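Local coordinates for apaG protein (Shewanella oneidensis, PDB 1TZA), which is of unknown function but belongs to the ApaG family and has an all-beta fold assigned to the E-set clan of immunoglobulin-like domains, at residues 67-72 with 83-88; 11-16 with 31-36. All coordinates share one frame; numbering follows the deposited sequence.

Contact 1: residues 67-72 with 83-88; sequences GVVGET and YTSGTV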
loop_
_atom_site.group_PDB
_atom_site.type_symbol
_atom_site.label_atom_id
_atom_site.label_comp_id
_atom_site.label_asym_id
_atom_site.label_seq_id
_atom_site.Cartn_x
_atom_site.Cartn_y
_atom_site.Cartn_z
ATOM N N GLY A 67 4.053 -17.694 1.006
ATOM C CA GLY A 67 3.829 -17.005 -0.249
ATOM C C GLY A 67 3.995 -15.503 -0.220
ATOM O O GLY A 67 4.747 -14.955 0.588
ATOM N N VAL A 68 3.284 -14.856 -1.139
ATOM C CA VAL A 68 3.273 -13.422 -1.288
ATOM C C VAL A 68 1.829 -13.042 -1.548
ATOM O O VAL A 68 1.117 -13.733 -2.275
ATOM C CB VAL A 68 4.150 -12.945 -2.474
ATOM C CG1 VAL A 68 5.623 -13.146 -2.155
ATOM C CG2 VAL A 68 3.765 -13.690 -3.750
ATOM N N VAL A 69 1.405 -11.940 -0.945
ATOM C CA VAL A 69 0.044 -11.438 -1.056
ATOM C C VAL A 69 -1.055 -12.500 -1.156
ATOM O O VAL A 69 -1.947 -12.426 -2.010
ATOM C CB VAL A 69 -0.087 -10.420 -2.225
ATOM C CG1 VAL A 69 0.840 -9.233 -1.968
ATOM C CG2 VAL A 69 0.221 -11.082 -3.561
ATOM N N GLY A 70 -0.983 -13.493 -0.276
ATOM C CA GLY A 70 -2.006 -14.521 -0.242
ATOM C C GLY A 70 -1.870 -15.744 -1.123
ATOM O O GLY A 70 -2.692 -16.655 -1.035
ATOM N N GLU A 71 -0.861 -15.785 -1.979
ATOM C CA GLU A 71 -0.695 -16.959 -2.821
ATOM C C GLU A 71 0.731 -17.457 -2.900
ATOM O O GLU A 71 1.685 -16.720 -2.640
ATOM C CB GLU A 71 -1.213 -16.702 -4.241
ATOM C CG GLU A 71 -0.622 -15.494 -4.937
ATOM C CD GLU A 71 -0.644 -15.623 -6.453
ATOM O OE1 GLU A 71 -0.856 -14.605 -7.150
ATOM O OE2 GLU A 71 -0.434 -16.745 -6.953
ATOM N N THR A 72 0.835 -18.736 -3.245
ATOM C CA THR A 72 2.087 -19.450 -3.433
ATOM C C THR A 72 2.019 -19.746 -4.933
ATOM O O THR A 72 1.583 -20.825 -5.348
ATOM C CB THR A 72 2.093 -20.781 -2.619
ATOM O OG1 THR A 72 0.989 -21.601 -3.018
ATOM C CG2 THR A 72 1.971 -20.499 -1.129
ATOM N N TYR A 83 4.066 -8.933 -8.619
ATOM C CA TYR A 83 3.113 -8.682 -7.551
ATOM C C TYR A 83 3.507 -7.409 -6.817
ATOM O O TYR A 83 4.663 -6.971 -6.857
ATOM C CB TYR A 83 3.061 -9.865 -6.585
ATOM C CG TYR A 83 4.089 -9.846 -5.486
ATOM C CD1 TYR A 83 3.842 -9.165 -4.289
ATOM C CD2 TYR A 83 5.286 -10.548 -5.613
ATOM C CE1 TYR A 83 4.757 -9.196 -3.242
ATOM C CE2 TYR A 83 6.211 -10.580 -4.575
ATOM C CZ TYR A 83 5.939 -9.908 -3.392
ATOM O OH TYR A 83 6.834 -9.959 -2.355
ATOM N N THR A 84 2.536 -6.813 -6.144
ATOM C CA THR A 84 2.793 -5.594 -5.419
ATOM C C THR A 84 2.295 -5.700 -3.989
ATOM O O THR A 84 1.234 -6.264 -3.728
ATOM C CB THR A 84 2.103 -4.409 -6.118
ATOM O OG1 THR A 84 2.781 -4.133 -7.354
ATOM C CG2 THR A 84 2.104 -3.162 -5.219
ATOM N N SER A 85 3.088 -5.174 -3.064
ATOM C CA SER A 85 2.729 -5.152 -1.657
ATOM C C SER A 85 3.272 -3.837 -1.117
ATOM O O SER A 85 3.528 -2.928 -1.886
ATOM C CB SER A 85 3.343 -6.330 -0.909
ATOM O OG SER A 85 2.860 -6.363 0.426
ATOM N N GLY A 86 3.447 -3.725 0.191
ATOM C CA GLY A 86 3.954 -2.482 0.735
ATOM C C GLY A 86 4.402 -2.597 2.177
ATOM O O GLY A 86 4.307 -3.661 2.789
ATOM N N THR A 87 4.896 -1.496 2.723
ATOM C CA THR A 87 5.339 -1.494 4.104
ATOM C C THR A 87 5.351 -0.070 4.624
ATOM O O THR A 87 5.450 0.877 3.842
ATOM C CB THR A 87 6.755 -2.074 4.241
ATOM O OG1 THR A 87 7.069 -2.223 5.629
ATOM C CG2 THR A 87 7.775 -1.145 3.601
ATOM N N VAL A 88 5.247 0.073 5.944
ATOM C CA VAL A 88 5.250 1.383 6.587
ATOM C C VAL A 88 6.525 1.569 7.403
ATOM O O VAL A 88 6.811 0.770 8.286
ATOM C CB VAL A 88 4.044 1.544 7.542
ATOM C CG1 VAL A 88 4.179 2.844 8.329
ATOM C CG2 VAL A 88 2.748 1.549 6.755
#

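Contact 2: residues 11-16 with 31-36; sequences EVKTEY and SYTITI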
loop_
_atom_site.group_PDB
_atom_site.type_symbol
_atom_site.label_atom_id
_atom_site.label_comp_id
_atom_site.label_asym_id
_atom_site.label_seq_id
_atom_site.Cartn_x
_atom_site.Cartn_y
_atom_site.Cartn_z
ATOM N N GLU A 11 13.760 -8.793 -9.504
ATOM C CA GLU A 11 13.891 -7.376 -9.839
ATOM C C GLU A 11 12.840 -6.600 -9.053
ATOM O O GLU A 11 11.728 -7.079 -8.847
ATOM C CB GLU A 11 13.701 -7.174 -11.342
ATOM C CG GLU A 11 14.715 -7.955 -12.183
ATOM C CD GLU A 11 14.534 -7.762 -13.685
ATOM O OE1 GLU A 11 15.426 -8.188 -14.453
ATOM O OE2 GLU A 11 13.503 -7.194 -14.100
ATOM N N VAL A 12 13.179 -5.398 -8.614
ATOM C CA VAL A 12 12.233 -4.641 -7.814
ATOM C C VAL A 12 12.262 -3.136 -8.004
ATOM O O VAL A 12 13.325 -2.530 -8.179
ATOM C CB VAL A 12 12.462 -4.936 -6.309
ATOM C CG1 VAL A 12 13.901 -4.664 -5.959
ATOM C CG2 VAL A 12 11.549 -4.074 -5.437
ATOM N N LYS A 13 11.076 -2.539 -7.976
ATOM C CA LYS A 13 10.937 -1.095 -8.062
ATOM C C LYS A 13 10.042 -0.687 -6.882
ATOM O O LYS A 13 9.214 -1.479 -6.415
ATOM C CB LYS A 13 10.336 -0.679 -9.415
ATOM C CG LYS A 13 9.118 -1.469 -9.870
ATOM C CD LYS A 13 8.713 -1.065 -11.293
ATOM C CE LYS A 13 7.535 -1.896 -11.822
ATOM N NZ LYS A 13 7.220 -1.571 -13.251
ATOM N N THR A 14 10.228 0.527 -6.375
ATOM C CA THR A 14 9.446 0.983 -5.234
ATOM C C THR A 14 8.845 2.355 -5.448
ATOM O O THR A 14 9.209 3.069 -6.382
ATOM C CB THR A 14 10.303 1.055 -3.972
ATOM O OG1 THR A 14 11.336 2.025 -4.170
ATOM C CG2 THR A 14 10.914 -0.295 -3.661
ATOM N N GLU A 15 7.944 2.732 -4.547
ATOM C CA GLU A 15 7.266 4.011 -4.650
ATOM C C GLU A 15 6.760 4.509 -3.297
ATOM O O GLU A 15 6.209 3.735 -2.496
ATOM C CB GLU A 15 6.101 3.860 -5.615
ATOM C CG GLU A 15 5.375 5.136 -5.950
ATOM C CD GLU A 15 4.213 4.872 -6.879
ATOM O OE1 GLU A 15 4.445 4.285 -7.959
ATOM O OE2 GLU A 15 3.074 5.238 -6.529
ATOM N N TYR A 16 6.966 5.795 -3.029
ATOM C CA TYR A 16 6.502 6.368 -1.780
ATOM C C TYR A 16 5.045 6.696 -2.009
ATOM O O TYR A 16 4.712 7.499 -2.882
ATOM C CB TYR A 16 7.270 7.639 -1.430
ATOM C CG TYR A 16 6.689 8.381 -0.248
ATOM C CD1 TYR A 16 6.448 7.728 0.957
ATOM C CD2 TYR A 16 6.390 9.741 -0.331
ATOM C CE1 TYR A 16 5.919 8.407 2.058
ATOM C CE2 TYR A 16 5.862 10.435 0.765
ATOM C CZ TYR A 16 5.628 9.758 1.957
ATOM O OH TYR A 16 5.097 10.423 3.037
ATOM N N SER A 31 5.191 1.296 -1.358
ATOM C CA SER A 31 4.714 0.141 -2.086
ATOM C C SER A 31 5.949 -0.385 -2.796
ATOM O O SER A 31 6.873 0.385 -3.101
ATOM C CB SER A 31 3.665 0.519 -3.137
ATOM O OG SER A 31 4.239 1.238 -4.220
ATOM N N TYR A 32 5.985 -1.695 -3.018
ATOM C CA TYR A 32 7.076 -2.305 -3.761
ATOM C C TYR A 32 6.476 -3.334 -4.717
ATOM O O TYR A 32 5.546 -4.069 -4.364
ATOM C CB TYR A 32 8.128 -2.938 -2.827
ATOM C CG TYR A 32 7.622 -3.975 -1.850
ATOM C CD1 TYR A 32 7.295 -5.260 -2.267
ATOM C CD2 TYR A 32 7.497 -3.669 -0.498
ATOM C CE1 TYR A 32 6.859 -6.221 -1.360
ATOM C CE2 TYR A 32 7.069 -4.607 0.413
ATOM C CZ TYR A 32 6.750 -5.886 -0.020
ATOM O OH TYR A 32 6.328 -6.824 0.890
ATOM N N THR A 33 6.987 -3.338 -5.944
ATOM C CA THR A 33 6.527 -4.255 -6.979
ATOM C C THR A 33 7.684 -5.179 -7.326
ATOM O O THR A 33 8.691 -4.752 -7.892
ATOM C CB THR A 33 6.071 -3.485 -8.234
ATOM O OG1 THR A 33 4.999 -2.599 -7.885
ATOM C CG2 THR A 33 5.589 -4.459 -9.315
ATOM N N ILE A 34 7.535 -6.446 -6.959
ATOM C CA ILE A 34 8.559 -7.450 -7.184
ATOM C C ILE A 34 8.267 -8.248 -8.448
ATOM O O ILE A 34 7.120 -8.592 -8.732
ATOM C CB ILE A 34 8.631 -8.452 -5.993
ATOM C CG1 ILE A 34 8.585 -7.703 -4.656
ATOM C CG2 ILE A 34 9.910 -9.283 -6.074
ATOM C CD1 ILE A 34 9.801 -6.864 -4.347
ATOM N N THR A 35 9.315 -8.525 -9.211
ATOM C CA THR A 35 9.197 -9.325 -10.423
ATOM C C THR A 35 10.130 -10.496 -10.184
ATOM O O THR A 35 11.323 -10.312 -9.929
ATOM C CB THR A 35 9.647 -8.564 -11.680
ATOM O OG1 THR A 35 8.771 -7.448 -11.901
ATOM C CG2 THR A 35 9.601 -9.488 -12.906
ATOM N N ILE A 36 9.569 -11.696 -10.240
ATOM C CA ILE A 36 10.310 -12.920 -10.014
ATOM C C ILE A 36 10.351 -13.708 -11.317
ATOM O O ILE A 36 9.358 -14.307 -11.733
ATOM C CB ILE A 36 9.628 -13.721 -8.900
ATOM C CG1 ILE A 36 9.578 -12.861 -7.631
ATOM C CG2 ILE A 36 10.375 -14.998 -8.633
ATOM C CD1 ILE A 36 8.414 -13.167 -6.718
#

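Contact 1: residues 67-72 with 83-88
V69, in a tight turn, and S85, on strand 79-89, bring their CA atoms to 6.9 Å, and no hydrogen bond joins the segments. In the loop between strands 60-66 and 74-75, V68 to E71 form a type I' beta turn closed by mutual backbone bonds between V68 and E71. G70 suits it, since a CB there would jam against the V69 carbonyl. The V68 and Y83 side chains cross at about a right angle, with V68 CB over one face of the ring in a CH-pi contact, 3.8 Å from its centroid and 15° off the normal. V68 CG1 stands anti to the carbonyl carbon (chi1 -70°), where it comes within 3.4 Å of Y83 OH; the branched, apolar valine suits this place because CB and both methyls lie against the ring. V69 approaches the ring obliquely: its CG1 lies 3.8 Å from Y83 CD1 and 3.5 Å from T84 O. The fold is a sandwich of two antiparallel sheets, and Y83 reaches across, its hydroxyl hydrogen-bonded to Y100 OH on strand 93-104. An alanine at Y83 would probably open a gap beside V68 and leave the Y100 hydroxyl without this partner. E18 of the second subunit hydrogen-bonds S85 OG through OE1 and V69 N through OE2, so one carboxylate ties turn to strand. S85, small and polar, sets CB 4.0 Å from V69 CG1.

Contact 2: residues 11-16 with 31-36
E11 pairs with T35, K13 with T33 and E15 with S31 as hydrogen-bonded pairs of two antiparallel strands, whose axes approach to 4.8 Å with N-to-C directions 165° apart. Each pair donates both ways, giving six backbone bonds; the shortest is T35 N to E11 O at 2.8 Å, and K13 N to T33 O is stretched to 3.3 Å. V12 with I34 and T14 with Y32 are the intervening non-hydrogen-bonded pairs, and their side chains point to the face that packs within the sandwich. I34 shows how a branched apolar residue fills such a place. From CB, its branch CG2 lies 4.0 Å from E11 O. The other branch, CG1, is anti to the carbonyl carbon (chi1 -45°), and a further bend at chi2, -68°, brings the chain back toward the neighbouring strand. CD1 at the tip therefore settles alongside V12, 3.5 Å from V12 CG2 and 3.8 Å from V12 CB, while V10, Y83 and Y100 pack on the same isoleucine. The two strands form a beta hairpin, the first of the chain, with 8-19 as the outermost strand of a three-stranded sheet and 28-38 in its centre. Farther along the same face, T14 CG2 meets Y32 CB at 3.9 Å, and the Y32 ring carries on to W51 of the opposing sheet. The face bearing E11, K13, E15, S31, T33 and T35 is polar, as suits its more exposed side. There K13 runs extended beside T33, its CE 4.1 Å from T33 CG2, so the aliphatic chain packs on the threonine methyl, whereas the E11 carboxylate forms a salt bridge with R9.

The two contacts come in series along the chain: the hairpin of contact 2 is complete before the loop of contact 1 begins. Their centres lie 11 Å apart, and they meet in the three-stranded antiparallel sheet, where strand 28-38 of contact 2 is the neighbour of strand 79-89 of contact 1. A probable backbone bond from I34 N to Y83 O and a probable bond between the hydroxyls of T33 and T84 join them directly. Contact 2 thus builds one side of the sheet, and contact 1 lays a loop, running between two strands of the other sheet, against its third strand. That outer strand also faces the second subunit, so sheet, loop and dimer interface adjoin here.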